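Local coordinates for protein thiosulfate sulfurtransferase (Pseudomonas aeruginosa, PDB 1YT8) that probably transfers sulfur from thiosulfate to cyanide, as a sulfurtransferase built from four rhodanese-like repeats, at residues A[109-117]-A[488-496]. Sequence-based numbering, arbitrary orientation.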
ATOM      1  N   PHE A 109       1.779  11.616  13.219  1.00 13.90           N
ATOM      2  CA  PHE A 109       0.580  10.809  13.017  1.00 14.03           C
ATOM      3  C   PHE A 109       0.827   9.332  13.277  1.00 11.57           C
ATOM      4  O   PHE A 109       1.943   8.842  13.111  1.00 15.72           O
ATOM      5  CB  PHE A 109       0.102  10.950  11.567  1.00 14.58           C
ATOM      6  CG  PHE A 109      -0.315  12.344  11.186  1.00 12.92           C
ATOM      7  CD1 PHE A 109      -1.662  12.686  11.135  1.00 12.28           C
ATOM      8  CD2 PHE A 109       0.635  13.302  10.843  1.00 13.25           C
ATOM      9  CE1 PHE A 109      -2.063  13.964  10.744  1.00 12.55           C
ATOM     10  CE2 PHE A 109       0.247  14.587  10.451  1.00 15.13           C
ATOM     11  CZ  PHE A 109      -1.106  14.919  10.400  1.00 13.84           C
ATOM     12  N   ARG A 110      -0.217   8.619  13.680  1.00 12.33           N
ATOM     13  CA  ARG A 110      -0.079   7.184  13.884  1.00 14.17           C
ATOM     14  C   ARG A 110      -0.827   6.508  12.742  1.00 13.98           C
ATOM     15  O   ARG A 110      -1.415   7.187  11.892  1.00 11.48           O
ATOM     16  CB  ARG A 110      -0.654   6.738  15.233  1.00 14.63           C
ATOM     17  CG  ARG A 110      -2.106   7.094  15.451  1.00 18.06           C
ATOM     18  CD  ARG A 110      -2.689   6.323  16.634  1.00 22.79           C
ATOM     19  NE  ARG A 110      -2.835   4.900  16.335  1.00 25.17           N
ATOM     20  CZ  ARG A 110      -1.982   3.952  16.714  1.00 28.18           C
ATOM     21  NH1 ARG A 110      -0.901   4.259  17.422  1.00 28.44           N
ATOM     22  NH2 ARG A 110      -2.209   2.690  16.375  1.00 29.17           N
ATOM     23  N   ASP A 111      -0.790   5.177  12.730  1.00 13.63           N
ATOM     24  CA  ASP A 111      -1.432   4.344  11.713  1.00 13.99           C
ATOM     25  C   ASP A 111      -0.707   4.406  10.369  1.00 12.64           C
ATOM     26  O   ASP A 111       0.420   4.901  10.291  1.00 15.03           O
ATOM     27  CB  ASP A 111      -2.908   4.732  11.541  1.00 13.12           C
ATOM     28  CG  ASP A 111      -3.793   3.528  11.265  1.00 14.34           C
ATOM     29  OD1 ASP A 111      -3.831   3.049  10.112  1.00 12.70           O
ATOM     30  OD2 ASP A 111      -4.440   3.040  12.214  1.00 14.70           O
ATOM     31  N   VAL A 112      -1.347   3.891   9.319  1.00 12.16           N
ATOM     32  CA  VAL A 112      -0.745   3.872   7.983  1.00 12.99           C
ATOM     33  C   VAL A 112      -1.623   4.550   6.925  1.00 11.02           C
ATOM     34  O   VAL A 112      -2.825   4.726   7.132  1.00 15.08           O
ATOM     35  CB  VAL A 112      -0.458   2.418   7.530  1.00 13.52           C
ATOM     36  CG1 VAL A 112       0.497   1.746   8.505  1.00 13.21           C
ATOM     37  CG2 VAL A 112      -1.766   1.626   7.442  1.00 11.24           C
ATOM     38  N   ASN A 113      -1.009   4.920   5.800  1.00 11.87           N
ATOM     39  CA  ASN A 113      -1.696   5.583   4.682  1.00 11.38           C
ATOM     40  C   ASN A 113      -2.471   6.796   5.200  1.00 10.99           C
ATOM     41  O   ASN A 113      -3.612   7.052   4.799  1.00 10.05           O
ATOM     42  CB  ASN A 113      -2.659   4.604   3.995  1.00 13.03           C
ATOM     43  CG  ASN A 113      -2.009   3.259   3.685  1.00 12.14           C
ATOM     44  OD1 ASN A 113      -2.560   2.210   4.016  1.00 12.01           O
ATOM     45  ND2 ASN A 113      -0.841   3.284   3.045  1.00  8.34           N
ATOM     46  N   VAL A 114      -1.821   7.557   6.075  1.00 11.05           N
ATOM     47  CA  VAL A 114      -2.438   8.719   6.703  1.00 11.73           C
ATOM     48  C   VAL A 114      -2.903   9.826   5.756  1.00 11.81           C
ATOM     49  O   VAL A 114      -4.008  10.348   5.916  1.00 12.04           O
ATOM     50  CB  VAL A 114      -1.503   9.290   7.792  1.00 10.99           C
ATOM     51  CG1 VAL A 114      -2.168  10.463   8.504  1.00 10.66           C
ATOM     52  CG2 VAL A 114      -1.182   8.187   8.800  1.00 10.76           C
ATOM     53  N   PRO A 115      -2.080  10.204   4.763  1.00 10.71           N
ATOM     54  CA  PRO A 115      -2.551  11.262   3.862  1.00 10.93           C
ATOM     55  C   PRO A 115      -3.882  10.874   3.212  1.00 11.62           C
ATOM     56  O   PRO A 115      -4.818  11.679   3.146  1.00 11.04           O
ATOM     57  CB  PRO A 115      -1.421  11.374   2.843  1.00 12.11           C
ATOM     58  CG  PRO A 115      -0.203  11.053   3.667  1.00 12.80           C
ATOM     59  CD  PRO A 115      -0.675   9.856   4.480  1.00 10.01           C
ATOM     60  N   SER A 116      -3.965   9.633   2.743  1.00  9.67           N
ATOM     61  CA  SER A 116      -5.180   9.141   2.102  1.00 11.19           C
ATOM     62  C   SER A 116      -6.386   9.137   3.035  1.00 10.34           C
ATOM     63  O   SER A 116      -7.489   9.535   2.643  1.00 12.50           O
ATOM     64  CB  SER A 116      -4.959   7.724   1.563  1.00 10.59           C
ATOM     65  OG  SER A 116      -3.955   7.705   0.565  1.00 12.95           O
ATOM     66  N   LYS A 117      -6.183   8.681   4.267  1.00 11.92           N
ATOM     67  CA  LYS A 117      -7.274   8.616   5.232  1.00 11.73           C
ATOM     68  C   LYS A 117      -7.682   9.987   5.757  1.00 11.26           C
ATOM     69  O   LYS A 117      -8.869  10.255   5.957  1.00 10.26           O
ATOM     70  CB  LYS A 117      -6.890   7.697   6.391  1.00 13.28           C
ATOM     71  CG  LYS A 117      -6.575   6.282   5.945  1.00 12.63           C
ATOM     72  CD  LYS A 117      -6.106   5.426   7.103  1.00 11.46           C
ATOM     73  CE  LYS A 117      -5.845   4.001   6.648  1.00 11.03           C
ATOM     74  NZ  LYS A 117      -5.342   3.165   7.776  1.00 13.69           N
ATOM     75  N   ASP A 488       7.148  -6.500  12.370  1.00 15.28           N
ATOM     76  CA  ASP A 488       7.207  -6.245  10.941  1.00 15.73           C
ATOM     77  C   ASP A 488       5.880  -5.849  10.303  1.00 15.40           C
ATOM     78  O   ASP A 488       5.860  -5.371   9.170  1.00 16.47           O
ATOM     79  CB  ASP A 488       7.844  -7.441  10.202  1.00 15.23           C
ATOM     80  CG  ASP A 488       7.078  -8.747  10.378  1.00 14.72           C
ATOM     81  OD1 ASP A 488       6.468  -8.972  11.442  1.00 17.06           O
ATOM     82  OD2 ASP A 488       7.117  -9.574   9.443  1.00 17.46           O
ATOM     83  N   ARG A 489       4.779  -6.022  11.031  1.00 16.44           N
ATOM     84  CA  ARG A 489       3.469  -5.643  10.510  1.00 17.51           C
ATOM     85  C   ARG A 489       2.572  -4.958  11.536  1.00 17.64           C
ATOM     86  O   ARG A 489       2.413  -5.430  12.660  1.00 18.43           O
ATOM     87  CB  ARG A 489       2.729  -6.858   9.936  1.00 19.58           C
ATOM     88  CG  ARG A 489       1.278  -6.540   9.567  1.00 23.39           C
ATOM     89  CD  ARG A 489       0.592  -7.653   8.802  1.00 27.26           C
ATOM     90  NE  ARG A 489      -0.800  -7.304   8.514  1.00 30.87           N
ATOM     91  CZ  ARG A 489      -1.760  -7.234   9.431  1.00 32.04           C
ATOM     92  NH1 ARG A 489      -1.490  -7.501  10.703  1.00 33.58           N
ATOM     93  NH2 ARG A 489      -2.989  -6.871   9.082  1.00 34.62           N
ATOM     94  N   TYR A 490       1.983  -3.837  11.136  1.00 17.68           N
ATOM     95  CA  TYR A 490       1.072  -3.104  12.002  1.00 16.63           C
ATOM     96  C   TYR A 490      -0.279  -3.808  11.949  1.00 15.34           C
ATOM     97  O   TYR A 490      -0.804  -4.072  10.867  1.00 17.19           O
ATOM     98  CB  TYR A 490       0.918  -1.660  11.514  1.00 16.07           C
ATOM     99  CG  TYR A 490      -0.242  -0.920  12.146  1.00 13.80           C
ATOM    100  CD1 TYR A 490      -0.356  -0.809  13.532  1.00 14.42           C
ATOM    101  CD2 TYR A 490      -1.220  -0.316  11.354  1.00 15.06           C
ATOM    102  CE1 TYR A 490      -1.422  -0.106  14.118  1.00 14.91           C
ATOM    103  CE2 TYR A 490      -2.289   0.386  11.927  1.00 14.93           C
ATOM    104  CZ  TYR A 490      -2.383   0.487  13.306  1.00 14.81           C
ATOM    105  OH  TYR A 490      -3.430   1.189  13.871  1.00 14.89           O
ATOM    106  N   ARG A 491      -0.832  -4.118  13.115  1.00 17.48           N
ATOM    107  CA  ARG A 491      -2.124  -4.793  13.198  1.00 20.04           C
ATOM    108  C   ARG A 491      -3.239  -3.791  12.891  1.00 18.93           C
ATOM    109  O   ARG A 491      -3.738  -3.110  13.782  1.00 19.97           O
ATOM    110  CB  ARG A 491      -2.311  -5.378  14.601  1.00 21.54           C
ATOM    111  CG  ARG A 491      -3.538  -6.253  14.774  1.00 26.08           C
ATOM    112  CD  ARG A 491      -3.633  -6.765  16.208  1.00 31.77           C
ATOM    113  NE  ARG A 491      -4.746  -7.691  16.403  1.00 36.11           N
ATOM    114  CZ  ARG A 491      -5.050  -8.252  17.571  1.00 38.35           C
ATOM    115  NH1 ARG A 491      -4.324  -7.982  18.648  1.00 39.13           N
ATOM    116  NH2 ARG A 491      -6.083  -9.082  17.665  1.00 38.96           N
ATOM    117  N   ARG A 492      -3.616  -3.699  11.622  1.00 17.59           N
ATOM    118  CA  ARG A 492      -4.663  -2.777  11.202  1.00 16.20           C
ATOM    119  C   ARG A 492      -6.019  -3.170  11.801  1.00 16.35           C
ATOM    120  O   ARG A 492      -6.522  -4.265  11.560  1.00 16.96           O
ATOM    121  CB  ARG A 492      -4.733  -2.754   9.672  1.00 18.10           C
ATOM    122  CG  ARG A 492      -3.437  -2.275   9.007  1.00 17.19           C
ATOM    123  CD  ARG A 492      -3.334  -2.785   7.581  1.00 17.99           C
ATOM    124  NE  ARG A 492      -2.249  -2.173   6.812  1.00 17.53           N
ATOM    125  CZ  ARG A 492      -0.951  -2.367   7.034  1.00 18.04           C
ATOM    126  NH1 ARG A 492      -0.542  -3.164   8.014  1.00 15.50           N
ATOM    127  NH2 ARG A 492      -0.055  -1.767   6.259  1.00 17.35           N
ATOM    128  N   PRO A 493      -6.627  -2.272  12.590  1.00 16.46           N
ATOM    129  CA  PRO A 493      -7.925  -2.539  13.221  1.00 15.79           C
ATOM    130  C   PRO A 493      -9.046  -2.714  12.204  1.00 16.26           C
ATOM    131  O   PRO A 493     -10.113  -3.224  12.531  1.00 15.57           O
ATOM    132  CB  PRO A 493      -8.146  -1.303  14.097  1.00 17.08           C
ATOM    133  CG  PRO A 493      -6.765  -0.820  14.378  1.00 17.88           C
ATOM    134  CD  PRO A 493      -6.093  -0.977  13.041  1.00 16.56           C
ATOM    135  N   TYR A 494      -8.794  -2.292  10.968  1.00 16.39           N
ATOM    136  CA  TYR A 494      -9.798  -2.394   9.915  1.00 16.24           C
ATOM    137  C   TYR A 494      -9.603  -3.582   8.975  1.00 15.72           C
ATOM    138  O   TYR A 494     -10.204  -3.635   7.901  1.00 15.71           O
ATOM    139  CB  TYR A 494      -9.847  -1.086   9.117  1.00 14.37           C
ATOM    140  CG  TYR A 494      -8.525  -0.695   8.511  1.00 17.15           C
ATOM    141  CD1 TYR A 494      -8.210  -1.038   7.198  1.00 16.41           C
ATOM    142  CD2 TYR A 494      -7.589   0.030   9.248  1.00 16.63           C
ATOM    143  CE1 TYR A 494      -6.994  -0.661   6.626  1.00 17.82           C
ATOM    144  CE2 TYR A 494      -6.369   0.408   8.688  1.00 16.91           C
ATOM    145  CZ  TYR A 494      -6.081   0.062   7.376  1.00 15.65           C
ATOM    146  OH  TYR A 494      -4.894   0.453   6.806  1.00 14.89           O
ATOM    147  N   GLU A 495      -8.754  -4.526   9.373  1.00 16.79           N
ATOM    148  CA  GLU A 495      -8.529  -5.732   8.579  1.00 18.03           C
ATOM    149  C   GLU A 495      -8.778  -6.925   9.497  1.00 19.15           C
ATOM    150  O   GLU A 495      -8.330  -6.932  10.640  1.00 18.64           O
ATOM    151  CB  GLU A 495      -7.095  -5.796   8.035  1.00 19.41           C
ATOM    152  CG  GLU A 495      -6.722  -4.656   7.096  1.00 19.54           C
ATOM    153  CD  GLU A 495      -5.479  -4.958   6.269  1.00 20.67           C
ATOM    154  OE1 GLU A 495      -4.685  -5.838   6.668  1.00 20.72           O
ATOM    155  OE2 GLU A 495      -5.290  -4.303   5.224  1.00 18.05           O
ATOM    156  N   GLY A 496      -9.506  -7.919   9.003  1.00 18.08           N
ATOM    157  CA  GLY A 496      -9.786  -9.092   9.813  1.00 21.69           C
ATOM    158  C   GLY A 496     -10.922  -8.888  10.800  1.00 22.24           C
ATOM    159  O   GLY A 496     -11.423  -7.775  10.971  1.00 19.98           O
TER
HETATM  160  O   HOH W   1      -5.178   1.268   4.269  1.00 16.50           O
HETATM  161  O   HOH W   2      -2.012  -0.384   4.068  1.00 18.44           O
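D111 and R492 mark the closest backbone approach, their CA atoms 7.8 Å apart, so side chains make the contact. Residues 110-113 run as a loop into helix 114-127. Segment 488-496 is irregular, with a type I beta turn from R492 to E495.

Y490 points its hydroxyl at D111. Its OH donates to D111 OD2 at 2.7 Å, from above the carboxylate plane, with ring and carboxylate planes 84° apart. R110 folds back at chi3 (-70°) and brings NH2 to the same OH, 3.2 Å away. That bond is bent (135° at the hydrogen). The hydroxyl thus donates to D111 and accepts from R110.

D111 OD1 takes two other donors, from opposite faces of the carboxylate: its neighbour's amide, V112 N, and K117 NZ at 2.8 Å, a salt bridge. K117 is extended beyond CG and also makes a weak bond from NZ to Y494 OH, at 2.9 Å. NZ has a further partner in Y507 of helix 501-512.

V112 fills the middle. CG1 packs on Y490 CD2 at 3.9 Å, while CG2 touches Y494 OH and the guanidinium of R492. Water 1 joins N113 OD1 to Y494 OH, and water 2 joins N113 OD1 to R492 NH2. The stronger partners lie elsewhere: E32 pairs with R492, and D315 binds N113 ND2.

The contact joins the start of helix 114-127 to the loop between helices 464-470 and 501-512. The Y494 side chain lies about 5 Å from a bound sulfite ion, which probably came from the crystallisation liquor. Both D111 oxygens are engaged in this buried site, and K117 and R110 nearby would probably stabilise a charged carboxylate.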